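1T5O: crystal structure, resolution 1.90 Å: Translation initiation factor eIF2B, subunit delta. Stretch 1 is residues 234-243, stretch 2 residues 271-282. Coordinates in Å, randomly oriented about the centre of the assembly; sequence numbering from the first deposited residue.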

# COMPACT_ATOMS: atom_id res chain seq x y z
N ASP A 234 -6.72 -15.88 9.23
CA ASP A 234 -6.66 -17.03 8.36
C ASP A 234 -6.30 -18.23 9.20
O ASP A 234 -6.68 -19.36 8.89
CB ASP A 234 -5.61 -16.81 7.29
CG ASP A 234 -6.08 -15.82 6.25
OD1 ASP A 234 -7.09 -16.13 5.56
OD2 ASP A 234 -5.46 -14.74 6.13
N ARG A 235 -5.58 -17.99 10.29
CA ARG A 235 -5.17 -19.07 11.16
C ARG A 235 -4.64 -18.53 12.46
O ARG A 235 -3.82 -17.60 12.47
CB ARG A 235 -4.08 -19.89 10.49
CG ARG A 235 -4.03 -21.28 11.03
CD ARG A 235 -2.67 -21.63 11.48
NE ARG A 235 -1.72 -21.89 10.41
CZ ARG A 235 -1.88 -22.78 9.43
NH1 ARG A 235 -2.98 -23.51 9.33
NH2 ARG A 235 -0.87 -23.00 8.58
N ILE A 236 -5.07 -19.12 13.57
CA ILE A 236 -4.61 -18.66 14.87
C ILE A 236 -3.88 -19.77 15.61
O ILE A 236 -4.46 -20.82 15.90
CB ILE A 236 -5.80 -18.15 15.71
CG1 ILE A 236 -6.51 -17.00 14.94
CG2 ILE A 236 -5.28 -17.69 17.11
CD1 ILE A 236 -7.77 -16.44 15.57
N VAL A 237 -2.60 -19.53 15.89
CA VAL A 237 -1.77 -20.50 16.60
C VAL A 237 -1.52 -19.96 18.01
O VAL A 237 -1.95 -18.85 18.33
CB VAL A 237 -0.44 -20.78 15.84
CG1 VAL A 237 -0.78 -21.41 14.47
CG2 VAL A 237 0.39 -19.49 15.67
N ARG A 238 -0.81 -20.71 18.85
CA ARG A 238 -0.64 -20.30 20.24
C ARG A 238 0.03 -18.99 20.53
O ARG A 238 -0.20 -18.43 21.60
CB ARG A 238 0.03 -21.41 21.05
CG ARG A 238 -0.83 -22.66 21.13
CD ARG A 238 -0.55 -23.47 22.38
NE ARG A 238 0.86 -23.74 22.58
CZ ARG A 238 1.57 -24.65 21.93
NH1 ARG A 238 1.00 -25.41 20.99
NH2 ARG A 238 2.85 -24.81 22.21
N ASP A 239 0.86 -18.51 19.62
CA ASP A 239 1.53 -17.23 19.84
C ASP A 239 1.24 -16.21 18.76
O ASP A 239 1.88 -15.15 18.73
CB ASP A 239 3.04 -17.44 19.95
CG ASP A 239 3.63 -18.20 18.74
OD1 ASP A 239 4.86 -18.29 18.67
OD2 ASP A 239 2.88 -18.71 17.88
N ALA A 240 0.31 -16.49 17.86
CA ALA A 240 0.08 -15.49 16.81
C ALA A 240 -1.14 -15.66 15.94
O ALA A 240 -1.68 -16.74 15.81
CB ALA A 240 1.32 -15.42 15.88
N VAL A 241 -1.54 -14.55 15.33
CA VAL A 241 -2.66 -14.55 14.41
C VAL A 241 -2.10 -14.36 13.00
O VAL A 241 -1.46 -13.34 12.72
CB VAL A 241 -3.65 -13.39 14.70
CG1 VAL A 241 -4.70 -13.34 13.62
CG2 VAL A 241 -4.34 -13.64 16.08
N PHE A 242 -2.29 -15.33 12.11
CA PHE A 242 -1.87 -15.16 10.73
C PHE A 242 -3.06 -14.60 9.93
O PHE A 242 -4.17 -15.14 9.99
CB PHE A 242 -1.39 -16.49 10.10
CG PHE A 242 -0.03 -16.96 10.60
CD1 PHE A 242 0.07 -17.65 11.82
CD2 PHE A 242 1.13 -16.68 9.89
CE1 PHE A 242 1.32 -18.05 12.31
CE2 PHE A 242 2.40 -17.07 10.39
CZ PHE A 242 2.48 -17.76 11.61
N ASN A 243 -2.84 -13.49 9.22
CA ASN A 243 -3.92 -12.89 8.42
C ASN A 243 -3.28 -12.23 7.21
O ASN A 243 -2.05 -12.21 7.12
CB ASN A 243 -4.71 -11.88 9.27
CG ASN A 243 -6.01 -11.50 8.64
OD1 ASN A 243 -6.79 -12.36 8.24
ND2 ASN A 243 -6.27 -10.19 8.53
N ASP A 271 -5.65 -23.27 15.40
CA ASP A 271 -4.79 -24.44 15.11
C ASP A 271 -3.89 -24.42 16.36
O ASP A 271 -2.69 -24.18 16.26
CB ASP A 271 -3.96 -24.16 13.84
CG ASP A 271 -3.27 -25.41 13.27
OD1 ASP A 271 -3.35 -26.51 13.88
OD2 ASP A 271 -2.65 -25.29 12.21
N TRP A 272 -4.50 -24.71 17.51
CA TRP A 272 -3.84 -24.58 18.81
C TRP A 272 -2.71 -25.53 19.17
O TRP A 272 -2.05 -25.33 20.19
CB TRP A 272 -4.89 -24.58 19.93
CG TRP A 272 -4.54 -23.67 21.10
CD1 TRP A 272 -4.31 -24.05 22.38
CD2 TRP A 272 -4.39 -22.25 21.06
NE1 TRP A 272 -4.01 -22.95 23.16
CE2 TRP A 272 -4.05 -21.83 22.37
CE3 TRP A 272 -4.50 -21.28 20.05
CZ2 TRP A 272 -3.82 -20.48 22.69
CZ3 TRP A 272 -4.27 -19.93 20.37
CH2 TRP A 272 -3.93 -19.56 21.69
N GLU A 273 -2.49 -26.57 18.36
CA GLU A 273 -1.38 -27.48 18.61
C GLU A 273 -0.08 -26.84 18.08
O GLU A 273 1.02 -27.24 18.43
CB GLU A 273 -1.60 -28.81 17.89
CG GLU A 273 -2.78 -29.62 18.44
CD GLU A 273 -2.53 -30.16 19.84
OE1 GLU A 273 -1.44 -29.93 20.41
OE2 GLU A 273 -3.44 -30.82 20.39
N ARG A 274 -0.22 -25.83 17.23
CA ARG A 274 0.95 -25.20 16.62
C ARG A 274 1.34 -23.85 17.22
O ARG A 274 0.58 -23.24 17.98
CB ARG A 274 0.65 -24.98 15.13
CG ARG A 274 0.09 -26.19 14.33
CD ARG A 274 1.20 -27.11 13.77
NE ARG A 274 1.74 -28.00 14.80
CZ ARG A 274 1.11 -29.05 15.31
NH1 ARG A 274 -0.11 -29.38 14.90
NH2 ARG A 274 1.72 -29.80 16.23
N THR A 275 2.55 -23.40 16.85
CA THR A 275 3.06 -22.08 17.20
C THR A 275 3.50 -21.49 15.86
O THR A 275 3.55 -22.20 14.84
CB THR A 275 4.22 -22.08 18.20
OG1 THR A 275 5.29 -22.91 17.71
CG2 THR A 275 3.74 -22.55 19.55
N ALA A 276 3.81 -20.19 15.85
CA ALA A 276 4.17 -19.53 14.62
C ALA A 276 5.33 -20.17 13.92
O ALA A 276 5.36 -20.18 12.72
CB ALA A 276 4.46 -18.02 14.88
N LYS A 277 6.28 -20.74 14.66
CA LYS A 277 7.44 -21.35 14.03
C LYS A 277 7.06 -22.56 13.14
O LYS A 277 7.81 -22.93 12.24
CB LYS A 277 8.47 -21.76 15.09
CG LYS A 277 8.23 -23.13 15.71
CD LYS A 277 9.29 -23.45 16.75
CE LYS A 277 9.41 -24.95 17.02
NZ LYS A 277 9.88 -25.72 15.83
N ASP A 278 5.89 -23.15 13.35
CA ASP A 278 5.48 -24.30 12.54
C ASP A 278 4.90 -23.92 11.18
O ASP A 278 4.75 -24.77 10.29
CB ASP A 278 4.40 -25.11 13.26
CG ASP A 278 4.87 -25.69 14.56
OD1 ASP A 278 4.07 -25.68 15.50
OD2 ASP A 278 6.02 -26.17 14.63
N VAL A 279 4.55 -22.65 11.03
CA VAL A 279 3.87 -22.16 9.84
C VAL A 279 4.78 -21.61 8.75
O VAL A 279 5.68 -20.82 9.02
CB VAL A 279 2.86 -21.07 10.26
CG1 VAL A 279 2.07 -20.56 9.06
CG2 VAL A 279 1.93 -21.62 11.34
N VAL A 280 4.55 -22.03 7.51
CA VAL A 280 5.36 -21.48 6.44
C VAL A 280 4.48 -20.51 5.65
O VAL A 280 3.34 -20.83 5.29
CB VAL A 280 5.91 -22.58 5.49
CG1 VAL A 280 6.77 -23.57 6.28
CG2 VAL A 280 4.79 -23.28 4.80
N ILE A 281 4.99 -19.30 5.44
CA ILE A 281 4.23 -18.30 4.68
C ILE A 281 4.62 -18.36 3.22
O ILE A 281 5.76 -18.14 2.85
CB ILE A 281 4.46 -16.86 5.21
CG1 ILE A 281 3.88 -16.71 6.63
CG2 ILE A 281 3.79 -15.84 4.25
CD1 ILE A 281 4.43 -15.49 7.39
N GLU A 282 3.63 -18.65 2.39
CA GLU A 282 3.82 -18.75 0.95
C GLU A 282 3.98 -17.38 0.29
O GLU A 282 3.45 -16.38 0.76
CB GLU A 282 2.61 -19.47 0.36
CG GLU A 282 1.30 -19.12 1.11
CD GLU A 282 0.25 -20.24 1.05
OE1 GLU A 282 0.62 -21.44 1.17
OE2 GLU A 282 -0.96 -19.93 0.91
O HOH W 1 3.38 -26.79 19.94
O HOH W 2 6.68 -19.67 17.20

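Tight turns leave backbone groups without partners, and a second chain segment can be held by supplying them. The contact between residues 234-243 and 271-282 of this eIF2B-related protein illustrates the principle. Here a type I turn from V237 to A240, joining strand 235-237 to the strand that begins at A240, packs against another type I turn, from D271 to R274.

Backbone hydrogen bonds set the register. D271 N donates to I236 O at 2.8 Å, and R238 N donates to R274 O at 3.0 Å with a nearly linear angle of 175°, so both ends of the second turn are tied to the first hairpin.

Charged side chains extend this pattern to main-chain groups. R238 NH1 lies 3.2 Å from W272 O in a well-aligned hydrogen bond (172°), whereas its bond to E273 O, 3.1 Å away, is weak because the angle falls to 129°. Water 1 reinforces the latter link, accepting from R238 NH1 and donating to E273 O. D239 works in the other polarity: its OD2 accepts from A276 N at 2.7 Å, at the start of a 3-10 segment, while OD1 accepts from water 2, which in turn accepts from K277 N. The salt bridge between R235 NH1 and D271 OD2, at 3.4 Å, is different in kind. The carboxylate oxygen sits over the guanidinium face, so charge attraction acts without a directed N-H.

Apolar side chains add a further set of contacts. R238 CG lies over the W272 five-membered ring, 3.6 Å from its centroid, a CH-pi contact made by the same side chain whose NH1 reaches W272 O. V279 CG1 similarly covers one face of F242, 3.9 Å from the ring centroid, while I281 CD1 meets the ring edge at F242 CE2, 4.0 Å away. A276 CB approaches F242 CZ at 3.8 Å, and V237 CG1 meets V279 CG2 at 4.1 Å.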